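Local atomic coordinates of sulfhydryl oxidase 1 (Homo sapiens, PDB entry 3LLK), a protein that uses bound flavin adenine dinucleotide to oxidise thiols to disulfides with molecular oxygen as the electron acceptor. Residues I81-S84 / F85-T88; F65-S68 / V69-L73; D92-E95 / G96-L99; N229-L232 / D233-V236. One frame throughout, in Å; residues are numbered along the deposited sequence.

In the fold
Three of the four contacts cluster in the first half of the chain, and each is a local one, within a helix, at a helix start or in a turn, so none closes a long loop, nests or crosses. Contact 2 lies on helix 60-75; contact 1 follows, where strand 80-82 runs into helix 83-92; contact 3 joins the end of that helix to helix 95-98. Trp-72 of contact 2 packs on Phe-85 and Phe-86 of contact 1, and Phe-65 meets Glu-95 of contact 3, which ties these helices together. Contact 4, where Asn-229 and Val-236 close an eight-residue surface loop before helix 239-249, stands about 47 to 52 Å from the other centres, on the opposite side of the chain's centre.

Contact 1: I81-S84 / F85-T88; sequences IPYS and FFKT
The carbonyl oxygen of Pro-82 receives two amides of the following turn: Phe-86 N at 3.1 Å, with an N-H...O angle of 151°, and Phe-85 N in a weak, strongly bent bond. Pro-82 is the N-cap of helix 83-92, so this double grip marks the point where strand 80-82 turns into the helix. The next rungs follow the alpha-helical pattern: Lys-87 N reaches Tyr-83 O at 2.7 Å, and Thr-88 N reaches Ser-84 O at 3.1 Å.

Two aromatic side chains meet along one flank. Tyr-83 has CG anti to its own backbone nitrogen (chi1 -177°), which lays the ring across toward Phe-86, with Tyr-83 CE1 3.6 Å from Phe-86 CD2. The tyrosine carbon arrives at the edge of the phenylalanine ring, close to its plane, so the pair is not a face-to-face stack. The phenol OH is hydrogen-bonded to Leu-27 O of helix 16-30, while Phe-86 packs against Trp-72 and Leu-73 of helix 60-75. On another flank Phe-85 runs side by side with Pro-82, its CB 4.1 Å from the proline CD, and Ile-81 CG2 touches the edge of the Phe-85 ring at CD2, 4.3 Å away.

Contact 2: F65-S68 / V69-L73; sequences FLHS and VNEWL
Four successive i to i+4 bonds join residues 65-68 to 69-72, and all residues have alpha-helical backbone angles, so the two segments are consecutive turns of helix 60-75. Val-69 N to Phe-65 O, Asn-70 N to Leu-66 O, Glu-71 N to His-67 O and Trp-72 N to Ser-68 O span 2.8 to 3.0 Å. Side chains meet at the same i to i+4 spacing. Val-69 sends its CG2 over one face of the Phe-65 ring, a CH-pi contact 4.0 Å from the ring centroid and 18° off the normal. The methyl sits there because CG2 lies beside the backbone N, on the side facing the preceding turn, where it also approaches Phe-65 O at 3.3 Å. Both residues lie in the interior, Val-69 against Phe-86 of helix 83-92.

On the outer side the same spacing brings Glu-71 against His-67. The glutamate bends at its second torsion (chi2 -47°), and its CG methylene lies over a face of the imidazole, 3.9 Å from the centroid, offset toward the rim near NE2. The carboxylate stays beside the ring, Glu-71 OE2 3.8 Å from His-67 CE1 and 4.3 Å from His-67 ND1, while OE2 also makes a salt bridge with Lys-74 NZ. The helix thus pairs an apolar CH-pi contact on its buried face with a CH-pi contact made by the glutamate CG methylene on the outside, where the nearby carboxylate may modestly favour a protonated His-67, although its own charge is already engaged by lysine.

Contact 3: D92-E95 / G96-L99; sequences DRKE and GAVL
Lys-94 O receives Val-98 N at 2.9 Å in a nearly straight bond (174°), and Ala-97 N more weakly at 3.0 Å. Here one helix ends and another begins. Lys-94, with positive phi, is the C-prime residue of a Schellman motif that terminates helix 83-92, in which Glu-95 N reaches back to Leu-90 O and Lys-94 N to Asp-91 O; the same Lys-94 is also the N-cap of the short helix 95-98.

The tight part of the turn lies round Glu-95. Its carbonyl oxygen takes Leu-99 N at 2.7 Å, closing the last turn. Its side chain folds back over its own backbone, CG lying between N and the carbonyl carbon (chi1 84°), so that the carboxylate hangs beside Gly-96, with OE2 3.2 Å from Gly-96 CA. The buried acid is satisfied from helix 16-30: OE2 forms a salt bridge with Arg-28 and OE1 a hydrogen bond with His-24 ND1. Leu-99 crosses Glu-95 at about a right angle, its CD1 resting 3.4 Å from Glu-95 OE1. Val-98 also fits closely, its CG2 3.3 Å from Lys-94 O.

The loose side is the exposed one. Lys-94 leads its chain outward and bends about its CG-CD bond (chi3 65°), meeting its neighbour through carbons alone: Lys-94 CE lies 4.0 Å from Ala-97 CB.

Contact 4: N229-L232 / D233-V236; sequences NERL and DVPV
Asn-229 closes this loop with two hydrogen bonds. Its backbone N donates to Val-236 O at 3.0 Å along a nearly straight line (171°), and its side-chain ND2 donates to Pro-235 O, also at 3.0 Å. The second acceptor lies in the plane of the asparagine amide, but ND2 stands above the plane of the Pro-235 carbonyl and is not directed at a lone pair. Two adjacent carbonyls are thereby satisfied by one residue.

Arg-231 O faces Val-234 O at 3.1 Å, two acceptors with no bond between them. Val-234 CG2 lies against residues 229-232, 3.7 Å from Asn-229 CB and 3.5 Å from Arg-231 CB. Arg-231 NH2 and Asp-233 OD2 form a salt bridge on the surface, with the guanidinium and carboxylate planes nearly parallel (10° apart) and OD2 reaching NH2 obliquely; its modelled closeness is doubtful in detail. Glu-230 OE1 is held by a salt bridge with Arg-221 NH2.

With no helix or strand, and with CA atoms of Asn-229 and Val-236 only 5.5 Å apart, the eight residues make a compact surface loop of omega type, between the Cys-224 to Cys-227 disulfide and helix 239-249.

Contact 1: I81-S84 / F85-T88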
ATOM      1  N   ILE A  81     -17.780  16.457  -1.514  1.00 37.13           N
ATOM      2  CA  ILE A  81     -16.592  17.282  -1.704  1.00 34.12           C
ATOM      3  C   ILE A  81     -16.164  17.207  -3.164  1.00 32.81           C
ATOM      4  O   ILE A  81     -15.737  16.154  -3.633  1.00 32.68           O
ATOM      5  CB  ILE A  81     -15.410  16.793  -0.827  1.00 33.21           C
ATOM      6  CG1 ILE A  81     -15.743  16.974   0.656  1.00 33.38           C
ATOM      7  CG2 ILE A  81     -14.139  17.551  -1.194  1.00 34.64           C
ATOM      8  CD1 ILE A  81     -14.647  16.508   1.601  1.00 32.10           C
ATOM      9  N   PRO A  82     -16.303  18.315  -3.911  1.00 29.91           N
ATOM     10  CA  PRO A  82     -15.895  18.292  -5.319  1.00 28.94           C
ATOM     11  C   PRO A  82     -14.395  18.023  -5.400  1.00 28.17           C
ATOM     12  O   PRO A  82     -13.612  18.559  -4.603  1.00 26.60           O
ATOM     13  CB  PRO A  82     -16.241  19.700  -5.806  1.00 29.17           C
ATOM     14  CG  PRO A  82     -17.396  20.098  -4.946  1.00 29.13           C
ATOM     15  CD  PRO A  82     -16.973  19.583  -3.577  1.00 30.80           C
ATOM     16  N   TYR A  83     -13.975  17.202  -6.352  1.00 26.07           N
ATOM     17  CA  TYR A  83     -12.552  16.938  -6.448  1.00 26.13           C
ATOM     18  C   TYR A  83     -11.782  18.241  -6.664  1.00 26.66           C
ATOM     19  O   TYR A  83     -10.686  18.423  -6.119  1.00 25.45           O
ATOM     20  CB  TYR A  83     -12.228  15.972  -7.584  1.00 24.74           C
ATOM     21  CG  TYR A  83     -10.763  15.663  -7.615  1.00 24.84           C
ATOM     22  CD1 TYR A  83     -10.176  14.889  -6.607  1.00 24.22           C
ATOM     23  CD2 TYR A  83      -9.934  16.230  -8.584  1.00 24.36           C
ATOM     24  CE1 TYR A  83      -8.799  14.694  -6.562  1.00 25.27           C
ATOM     25  CE2 TYR A  83      -8.553  16.045  -8.547  1.00 26.57           C
ATOM     26  CZ  TYR A  83      -7.992  15.278  -7.532  1.00 24.52           C
ATOM     27  OH  TYR A  83      -6.629  15.123  -7.473  1.00 25.57           O
ATOM     28  N   SER A  84     -12.350  19.148  -7.453  1.00 24.80           N
ATOM     29  CA  SER A  84     -11.676  20.419  -7.725  1.00 26.16           C
ATOM     30  C   SER A  84     -11.363  21.144  -6.416  1.00 26.55           C
ATOM     31  O   SER A  84     -10.325  21.789  -6.284  1.00 29.12           O
ATOM     32  CB  SER A  84     -12.535  21.305  -8.650  1.00 23.81           C
ATOM     33  OG  SER A  84     -13.849  21.486  -8.150  1.00 22.08           O
ATOM     34  N   PHE A  85     -12.263  21.015  -5.449  1.00 26.46           N
ATOM     35  CA  PHE A  85     -12.099  21.628  -4.138  1.00 28.32           C
ATOM     36  C   PHE A  85     -10.970  20.928  -3.369  1.00 28.31           C
ATOM     37  O   PHE A  85     -10.217  21.568  -2.639  1.00 28.39           O
ATOM     38  CB  PHE A  85     -13.417  21.520  -3.367  1.00 31.35           C
ATOM     39  CG  PHE A  85     -13.461  22.345  -2.114  1.00 36.74           C
ATOM     40  CD1 PHE A  85     -13.051  23.677  -2.124  1.00 39.92           C
ATOM     41  CD2 PHE A  85     -13.942  21.802  -0.928  1.00 37.40           C
ATOM     42  CE1 PHE A  85     -13.120  24.460  -0.967  1.00 41.73           C
ATOM     43  CE2 PHE A  85     -14.017  22.576   0.235  1.00 38.80           C
ATOM     44  CZ  PHE A  85     -13.606  23.904   0.216  1.00 39.55           C
ATOM     45  N   PHE A  86     -10.864  19.612  -3.532  1.00 25.92           N
ATOM     46  CA  PHE A  86      -9.812  18.833  -2.882  1.00 26.97           C
ATOM     47  C   PHE A  86      -8.462  19.167  -3.536  1.00 26.36           C
ATOM     48  O   PHE A  86      -7.440  19.234  -2.860  1.00 26.11           O
ATOM     49  CB  PHE A  86     -10.109  17.337  -3.032  1.00 25.67           C
ATOM     50  CG  PHE A  86      -9.127  16.426  -2.318  1.00 25.27           C
ATOM     51  CD1 PHE A  86      -9.041  16.421  -0.932  1.00 24.71           C
ATOM     52  CD2 PHE A  86      -8.338  15.531  -3.040  1.00 24.94           C
ATOM     53  CE1 PHE A  86      -8.189  15.528  -0.263  1.00 25.48           C
ATOM     54  CE2 PHE A  86      -7.481  14.632  -2.386  1.00 25.46           C
ATOM     55  CZ  PHE A  86      -7.410  14.631  -0.992  1.00 24.75           C
ATOM     56  N   LYS A  87      -8.465  19.377  -4.851  1.00 27.57           N
ATOM     57  CA  LYS A  87      -7.240  19.713  -5.585  1.00 28.47           C
ATOM     58  C   LYS A  87      -6.676  21.044  -5.094  1.00 30.93           C
ATOM     59  O   LYS A  87      -5.454  21.227  -5.006  1.00 29.77           O
ATOM     60  CB  LYS A  87      -7.512  19.822  -7.087  1.00 28.63           C
ATOM     61  CG  LYS A  87      -6.346  20.392  -7.894  1.00 27.95           C
ATOM     62  CD  LYS A  87      -6.651  20.406  -9.381  1.00 30.95           C
ATOM     63  CE  LYS A  87      -5.536  21.062 -10.163  1.00 33.04           C
ATOM     64  NZ  LYS A  87      -5.355  22.481  -9.732  1.00 36.55           N
ATOM     65  N   THR A  88      -7.578  21.978  -4.807  1.00 30.43           N
ATOM     66  CA  THR A  88      -7.183  23.286  -4.317  1.00 31.78           C
ATOM     67  C   THR A  88      -6.514  23.140  -2.953  1.00 31.19           C
ATOM     68  O   THR A  88      -5.533  23.827  -2.668  1.00 31.72           O
ATOM     69  CB  THR A  88      -8.400  24.227  -4.223  1.00 30.51           C
ATOM     70  OG1 THR A  88      -8.934  24.434  -5.539  1.00 32.19           O
ATOM     71  CG2 THR A  88      -8.005  25.570  -3.633  1.00 30.45           C
TER

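Contact 2: F65-S68 / V69-L73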
ATOM      1  N   PHE A  65       2.468  17.434   5.839  1.00 25.59           N
ATOM      2  CA  PHE A  65       1.551  17.554   4.714  1.00 23.79           C
ATOM      3  C   PHE A  65       0.343  16.618   4.903  1.00 22.88           C
ATOM      4  O   PHE A  65      -0.804  17.025   4.710  1.00 21.92           O
ATOM      5  CB  PHE A  65       2.290  17.202   3.424  1.00 25.27           C
ATOM      6  CG  PHE A  65       1.393  16.985   2.248  1.00 24.37           C
ATOM      7  CD1 PHE A  65       0.839  18.062   1.568  1.00 24.76           C
ATOM      8  CD2 PHE A  65       1.111  15.694   1.813  1.00 26.52           C
ATOM      9  CE1 PHE A  65       0.014  17.857   0.467  1.00 26.84           C
ATOM     10  CE2 PHE A  65       0.291  15.479   0.713  1.00 27.43           C
ATOM     11  CZ  PHE A  65      -0.257  16.562   0.039  1.00 24.07           C
ATOM     12  N   LEU A  66       0.600  15.369   5.277  1.00 21.60           N
ATOM     13  CA  LEU A  66      -0.486  14.414   5.487  1.00 23.45           C
ATOM     14  C   LEU A  66      -1.393  14.830   6.643  1.00 25.34           C
ATOM     15  O   LEU A  66      -2.618  14.683   6.567  1.00 24.67           O
ATOM     16  CB  LEU A  66       0.078  13.008   5.730  1.00 20.23           C
ATOM     17  CG  LEU A  66       0.792  12.414   4.510  1.00 22.86           C
ATOM     18  CD1 LEU A  66       1.559  11.157   4.915  1.00 21.40           C
ATOM     19  CD2 LEU A  66      -0.237  12.111   3.411  1.00 23.43           C
ATOM     20  N   HIS A  67      -0.802  15.349   7.718  1.00 26.18           N
ATOM     21  CA  HIS A  67      -1.595  15.796   8.866  1.00 27.89           C
ATOM     22  C   HIS A  67      -2.464  16.988   8.455  1.00 27.46           C
ATOM     23  O   HIS A  67      -3.624  17.104   8.874  1.00 27.53           O
ATOM     24  CB  HIS A  67      -0.670  16.199  10.024  1.00 34.04           C
ATOM     25  CG  HIS A  67      -1.385  16.828  11.180  1.00 39.87           C
ATOM     26  ND1 HIS A  67      -2.052  16.090  12.135  1.00 43.37           N
ATOM     27  CD2 HIS A  67      -1.578  18.128  11.506  1.00 41.53           C
ATOM     28  CE1 HIS A  67      -2.627  16.909  12.999  1.00 43.36           C
ATOM     29  NE2 HIS A  67      -2.355  18.150  12.639  1.00 43.22           N
ATOM     30  N   SER A  68      -1.912  17.867   7.621  1.00 24.76           N
ATOM     31  CA  SER A  68      -2.657  19.047   7.169  1.00 24.84           C
ATOM     32  C   SER A  68      -3.830  18.645   6.267  1.00 24.76           C
ATOM     33  O   SER A  68      -4.907  19.228   6.351  1.00 24.01           O
ATOM     34  CB  SER A  68      -1.726  20.014   6.429  1.00 27.46           C
ATOM     35  OG  SER A  68      -2.412  21.186   6.019  1.00 27.98           O
ATOM     36  N   VAL A  69      -3.623  17.647   5.412  1.00 24.81           N
ATOM     37  CA  VAL A  69      -4.695  17.189   4.530  1.00 25.35           C
ATOM     38  C   VAL A  69      -5.735  16.451   5.364  1.00 25.54           C
ATOM     39  O   VAL A  69      -6.932  16.638   5.178  1.00 25.52           O
ATOM     40  CB  VAL A  69      -4.168  16.242   3.430  1.00 26.54           C
ATOM     41  CG1 VAL A  69      -5.329  15.686   2.630  1.00 25.73           C
ATOM     42  CG2 VAL A  69      -3.206  17.003   2.503  1.00 26.40           C
ATOM     43  N   ASN A  70      -5.264  15.626   6.295  1.00 26.88           N
ATOM     44  CA  ASN A  70      -6.146  14.865   7.169  1.00 29.50           C
ATOM     45  C   ASN A  70      -7.085  15.817   7.916  1.00 31.28           C
ATOM     46  O   ASN A  70      -8.301  15.607   7.947  1.00 30.35           O
ATOM     47  CB  ASN A  70      -5.325  14.062   8.181  1.00 28.61           C
ATOM     48  CG  ASN A  70      -6.164  13.054   8.944  1.00 30.45           C
ATOM     49  OD1 ASN A  70      -5.870  12.729  10.093  1.00 34.87           O
ATOM     50  ND2 ASN A  70      -7.205  12.545   8.303  1.00 26.04           N
ATOM     51  N   GLU A  71      -6.513  16.864   8.509  1.00 32.92           N
ATOM     52  CA  GLU A  71      -7.295  17.843   9.264  1.00 34.85           C
ATOM     53  C   GLU A  71      -8.262  18.631   8.381  1.00 34.79           C
ATOM     54  O   GLU A  71      -9.384  18.936   8.791  1.00 33.80           O
ATOM     55  CB  GLU A  71      -6.362  18.802  10.013  1.00 37.28           C
ATOM     56  CG  GLU A  71      -5.652  18.150  11.186  1.00 40.30           C
ATOM     57  CD  GLU A  71      -6.606  17.351  12.066  1.00 43.36           C
ATOM     58  OE1 GLU A  71      -7.653  17.903  12.472  1.00 46.69           O
ATOM     59  OE2 GLU A  71      -6.313  16.171  12.357  1.00 45.13           O
ATOM     60  N   TRP A  72      -7.832  18.955   7.166  1.00 32.98           N
ATOM     61  CA  TRP A  72      -8.703  19.675   6.249  1.00 32.24           C
ATOM     62  C   TRP A  72      -9.940  18.817   5.959  1.00 32.58           C
ATOM     63  O   TRP A  72     -11.064  19.319   5.933  1.00 30.94           O
ATOM     64  CB  TRP A  72      -7.981  19.968   4.938  1.00 31.53           C
ATOM     65  CG  TRP A  72      -8.839  20.705   3.962  1.00 33.81           C
ATOM     66  CD1 TRP A  72      -9.063  22.052   3.917  1.00 33.54           C
ATOM     67  CD2 TRP A  72      -9.615  20.132   2.899  1.00 33.29           C
ATOM     68  NE1 TRP A  72      -9.925  22.356   2.889  1.00 35.91           N
ATOM     69  CE2 TRP A  72     -10.282  21.195   2.250  1.00 34.78           C
ATOM     70  CE3 TRP A  72      -9.813  18.824   2.435  1.00 32.00           C
ATOM     71  CZ2 TRP A  72     -11.136  20.992   1.156  1.00 35.89           C
ATOM     72  CZ3 TRP A  72     -10.663  18.620   1.345  1.00 34.99           C
ATOM     73  CH2 TRP A  72     -11.313  19.700   0.720  1.00 35.41           C
ATOM     74  N   LEU A  73      -9.720  17.526   5.728  1.00 32.78           N
ATOM     75  CA  LEU A  73     -10.813  16.594   5.446  1.00 33.20           C
ATOM     76  C   LEU A  73     -11.766  16.495   6.629  1.00 36.82           C
ATOM     77  O   LEU A  73     -12.988  16.519   6.454  1.00 35.48           O
ATOM     78  CB  LEU A  73     -10.267  15.198   5.129  1.00 32.31           C
ATOM     79  CG  LEU A  73      -9.666  14.982   3.742  1.00 30.98           C
ATOM     80  CD1 LEU A  73      -9.017  13.603   3.659  1.00 33.20           C
ATOM     81  CD2 LEU A  73     -10.766  15.119   2.698  1.00 34.01           C
TER

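Contact 3: D92-E95 / G96-L99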
ATOM      1  N   ASP A  92      -2.753  24.203  -2.157  1.00 31.14           N
ATOM      2  CA  ASP A  92      -2.492  25.143  -1.069  1.00 32.62           C
ATOM      3  C   ASP A  92      -1.458  24.606  -0.097  1.00 33.09           C
ATOM      4  O   ASP A  92      -0.693  25.371   0.498  1.00 30.84           O
ATOM      5  CB  ASP A  92      -3.771  25.458  -0.297  1.00 31.75           C
ATOM      6  CG  ASP A  92      -4.696  26.379  -1.059  1.00 33.99           C
ATOM      7  OD1 ASP A  92      -4.291  26.866  -2.138  1.00 35.34           O
ATOM      8  OD2 ASP A  92      -5.820  26.619  -0.572  1.00 31.16           O
ATOM      9  N   ARG A  93      -1.437  23.287   0.052  1.00 31.86           N
ATOM     10  CA  ARG A  93      -0.505  22.644   0.957  1.00 31.81           C
ATOM     11  C   ARG A  93       0.780  22.219   0.249  1.00 31.66           C
ATOM     12  O   ARG A  93       1.569  21.442   0.779  1.00 31.56           O
ATOM     13  CB  ARG A  93      -1.211  21.474   1.640  1.00 30.94           C
ATOM     14  CG  ARG A  93      -2.328  21.987   2.543  1.00 33.22           C
ATOM     15  CD  ARG A  93      -3.295  20.918   3.038  1.00 31.83           C
ATOM     16  NE  ARG A  93      -4.289  21.513   3.930  1.00 31.62           N
ATOM     17  CZ  ARG A  93      -5.221  22.393   3.555  1.00 32.18           C
ATOM     18  NH1 ARG A  93      -5.308  22.787   2.290  1.00 29.64           N
ATOM     19  NH2 ARG A  93      -6.049  22.907   4.457  1.00 31.50           N
ATOM     20  N   LYS A  94       0.974  22.754  -0.953  1.00 31.87           N
ATOM     21  CA  LYS A  94       2.166  22.503  -1.761  1.00 34.07           C
ATOM     22  C   LYS A  94       2.565  21.033  -1.942  1.00 33.90           C
ATOM     23  O   LYS A  94       3.748  20.695  -1.828  1.00 33.25           O
ATOM     24  CB  LYS A  94       3.355  23.275  -1.155  1.00 36.78           C
ATOM     25  CG  LYS A  94       3.061  24.744  -0.863  1.00 39.69           C
ATOM     26  CD  LYS A  94       4.302  25.514  -0.408  1.00 43.43           C
ATOM     27  CE  LYS A  94       5.346  25.595  -1.525  1.00 48.08           C
ATOM     28  NZ  LYS A  94       6.445  26.565  -1.227  1.00 49.99           N
ATOM     29  N   GLU A  95       1.606  20.161  -2.252  1.00 32.90           N
ATOM     30  CA  GLU A  95       1.942  18.745  -2.414  1.00 30.48           C
ATOM     31  C   GLU A  95       2.967  18.507  -3.510  1.00 30.44           C
ATOM     32  O   GLU A  95       3.737  17.547  -3.446  1.00 28.30           O
ATOM     33  CB  GLU A  95       0.687  17.902  -2.684  1.00 33.62           C
ATOM     34  CG  GLU A  95       0.210  17.828  -4.121  1.00 36.05           C
ATOM     35  CD  GLU A  95       1.039  16.901  -4.992  1.00 34.38           C
ATOM     36  OE1 GLU A  95       1.311  15.748  -4.588  1.00 35.78           O
ATOM     37  OE2 GLU A  95       1.411  17.332  -6.099  1.00 38.97           O
ATOM     38  N   GLY A  96       2.967  19.374  -4.518  1.00 30.76           N
ATOM     39  CA  GLY A  96       3.918  19.240  -5.606  1.00 33.30           C
ATOM     40  C   GLY A  96       5.338  19.479  -5.121  1.00 34.16           C
ATOM     41  O   GLY A  96       6.274  18.799  -5.537  1.00 35.81           O
ATOM     42  N   ALA A  97       5.503  20.455  -4.235  1.00 33.69           N
ATOM     43  CA  ALA A  97       6.822  20.758  -3.693  1.00 35.46           C
ATOM     44  C   ALA A  97       7.227  19.682  -2.677  1.00 34.63           C
ATOM     45  O   ALA A  97       8.359  19.197  -2.690  1.00 34.24           O
ATOM     46  CB  ALA A  97       6.816  22.146  -3.034  1.00 34.86           C
ATOM     47  N   VAL A  98       6.285  19.313  -1.813  1.00 33.64           N
ATOM     48  CA  VAL A  98       6.509  18.300  -0.786  1.00 33.21           C
ATOM     49  C   VAL A  98       6.746  16.898  -1.352  1.00 32.92           C
ATOM     50  O   VAL A  98       7.640  16.188  -0.900  1.00 30.88           O
ATOM     51  CB  VAL A  98       5.313  18.253   0.193  1.00 34.18           C
ATOM     52  CG1 VAL A  98       5.501  17.135   1.210  1.00 35.34           C
ATOM     53  CG2 VAL A  98       5.175  19.599   0.892  1.00 33.32           C
ATOM     54  N   LEU A  99       5.943  16.486  -2.329  1.00 33.65           N
ATOM     55  CA  LEU A  99       6.127  15.168  -2.920  1.00 35.57           C
ATOM     56  C   LEU A  99       6.878  15.319  -4.239  1.00 39.37           C
ATOM     57  O   LEU A  99       8.109  15.278  -4.260  1.00 44.31           O
ATOM     58  CB  LEU A  99       4.773  14.477  -3.129  1.00 31.98           C
ATOM     59  CG  LEU A  99       3.987  14.231  -1.827  1.00 30.41           C
ATOM     60  CD1 LEU A  99       2.578  13.727  -2.144  1.00 27.04           C
ATOM     61  CD2 LEU A  99       4.739  13.220  -0.946  1.00 29.71           C
TER

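Contact 4: N229-L232 / D233-V236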
ATOM      1  N   ASN A 229      10.404 -23.421   5.531  1.00 40.26           N
ATOM      2  CA  ASN A 229      10.547 -24.708   6.208  1.00 42.62           C
ATOM      3  C   ASN A 229      11.072 -25.728   5.194  1.00 43.74           C
ATOM      4  O   ASN A 229      11.101 -25.457   3.990  1.00 42.87           O
ATOM      5  CB  ASN A 229       9.210 -25.178   6.799  1.00 41.94           C
ATOM      6  CG  ASN A 229       8.872 -24.474   8.108  1.00 43.67           C
ATOM      7  OD1 ASN A 229       9.760 -24.171   8.910  1.00 44.32           O
ATOM      8  ND2 ASN A 229       7.590 -24.228   8.339  1.00 43.69           N
ATOM      9  N   GLU A 230      11.488 -26.897   5.675  1.00 44.88           N
ATOM     10  CA  GLU A 230      12.037 -27.917   4.789  1.00 46.17           C
ATOM     11  C   GLU A 230      11.140 -29.124   4.541  1.00 45.44           C
ATOM     12  O   GLU A 230      11.029 -29.592   3.408  1.00 44.65           O
ATOM     13  CB  GLU A 230      13.390 -28.401   5.325  1.00 48.47           C
ATOM     14  CG  GLU A 230      14.487 -27.343   5.334  1.00 51.81           C
ATOM     15  CD  GLU A 230      14.715 -26.715   3.966  1.00 53.92           C
ATOM     16  OE1 GLU A 230      13.826 -25.970   3.501  1.00 55.37           O
ATOM     17  OE2 GLU A 230      15.776 -26.969   3.357  1.00 51.87           O
ATOM     18  N   ARG A 231      10.506 -29.627   5.594  1.00 45.60           N
ATOM     19  CA  ARG A 231       9.648 -30.797   5.474  1.00 46.38           C
ATOM     20  C   ARG A 231       8.378 -30.554   4.681  1.00 46.99           C
ATOM     21  O   ARG A 231       7.809 -29.460   4.706  1.00 45.62           O
ATOM     22  CB  ARG A 231       9.258 -31.327   6.856  1.00 47.56           C
ATOM     23  CG  ARG A 231      10.363 -32.018   7.617  1.00 47.32           C
ATOM     24  CD  ARG A 231       9.864 -32.405   9.001  1.00 47.70           C
ATOM     25  NE  ARG A 231       8.723 -33.321   8.957  1.00 46.96           N
ATOM     26  CZ  ARG A 231       8.825 -34.646   8.883  1.00 47.75           C
ATOM     27  NH1 ARG A 231      10.021 -35.227   8.841  1.00 45.58           N
ATOM     28  NH2 ARG A 231       7.731 -35.395   8.870  1.00 44.53           N
ATOM     29  N   LEU A 232       7.933 -31.592   3.983  1.00 47.00           N
ATOM     30  CA  LEU A 232       6.714 -31.503   3.204  1.00 48.75           C
ATOM     31  C   LEU A 232       5.589 -31.915   4.141  1.00 49.95           C
ATOM     32  O   LEU A 232       4.443 -32.084   3.729  1.00 50.21           O
ATOM     33  CB  LEU A 232       6.789 -32.426   1.988  1.00 48.20           C
ATOM     34  CG  LEU A 232       8.069 -32.261   1.165  1.00 49.75           C
ATOM     35  CD1 LEU A 232       7.898 -32.945  -0.177  1.00 52.34           C
ATOM     36  CD2 LEU A 232       8.379 -30.791   0.967  1.00 51.43           C
ATOM     37  N   ASP A 233       5.951 -32.075   5.411  1.00 51.74           N
ATOM     38  CA  ASP A 233       5.008 -32.438   6.458  1.00 55.03           C
ATOM     39  C   ASP A 233       4.583 -31.176   7.203  1.00 56.23           C
ATOM     40  O   ASP A 233       3.420 -31.037   7.584  1.00 57.38           O
ATOM     41  CB  ASP A 233       5.639 -33.426   7.437  1.00 55.15           C
ATOM     42  CG  ASP A 233       5.094 -34.826   7.271  1.00 57.53           C
ATOM     43  OD1 ASP A 233       3.867 -34.958   7.079  1.00 59.88           O
ATOM     44  OD2 ASP A 233       5.875 -35.796   7.345  1.00 58.91           O
ATOM     45  N   VAL A 234       5.534 -30.264   7.409  1.00 56.74           N
ATOM     46  CA  VAL A 234       5.267 -28.994   8.084  1.00 56.19           C
ATOM     47  C   VAL A 234       4.929 -27.937   7.030  1.00 55.72           C
ATOM     48  O   VAL A 234       5.345 -28.051   5.877  1.00 55.72           O
ATOM     49  CB  VAL A 234       6.495 -28.514   8.898  1.00 57.01           C
ATOM     50  CG1 VAL A 234       6.788 -29.492  10.022  1.00 57.93           C
ATOM     51  CG2 VAL A 234       7.708 -28.372   7.987  1.00 58.40           C
ATOM     52  N   PRO A 235       4.178 -26.890   7.414  1.00 54.03           N
ATOM     53  CA  PRO A 235       3.812 -25.843   6.453  1.00 51.48           C
ATOM     54  C   PRO A 235       4.994 -25.314   5.641  1.00 48.73           C
ATOM     55  O   PRO A 235       6.154 -25.454   6.038  1.00 48.18           O
ATOM     56  CB  PRO A 235       3.181 -24.768   7.336  1.00 52.52           C
ATOM     57  CG  PRO A 235       3.890 -24.955   8.652  1.00 53.28           C
ATOM     58  CD  PRO A 235       3.878 -26.459   8.790  1.00 54.31           C
ATOM     59  N   VAL A 236       4.690 -24.721   4.493  1.00 45.55           N
ATOM     60  CA  VAL A 236       5.722 -24.169   3.629  1.00 42.27           C
ATOM     61  C   VAL A 236       6.459 -23.047   4.340  1.00 40.15           C
ATOM     62  O   VAL A 236       7.691 -23.004   4.358  1.00 41.13           O
ATOM     63  CB  VAL A 236       5.111 -23.612   2.319  1.00 43.04           C
ATOM     64  CG1 VAL A 236       6.091 -22.657   1.642  1.00 43.50           C
ATOM     65  CG2 VAL A 236       4.776 -24.758   1.380  1.00 41.94           C
TER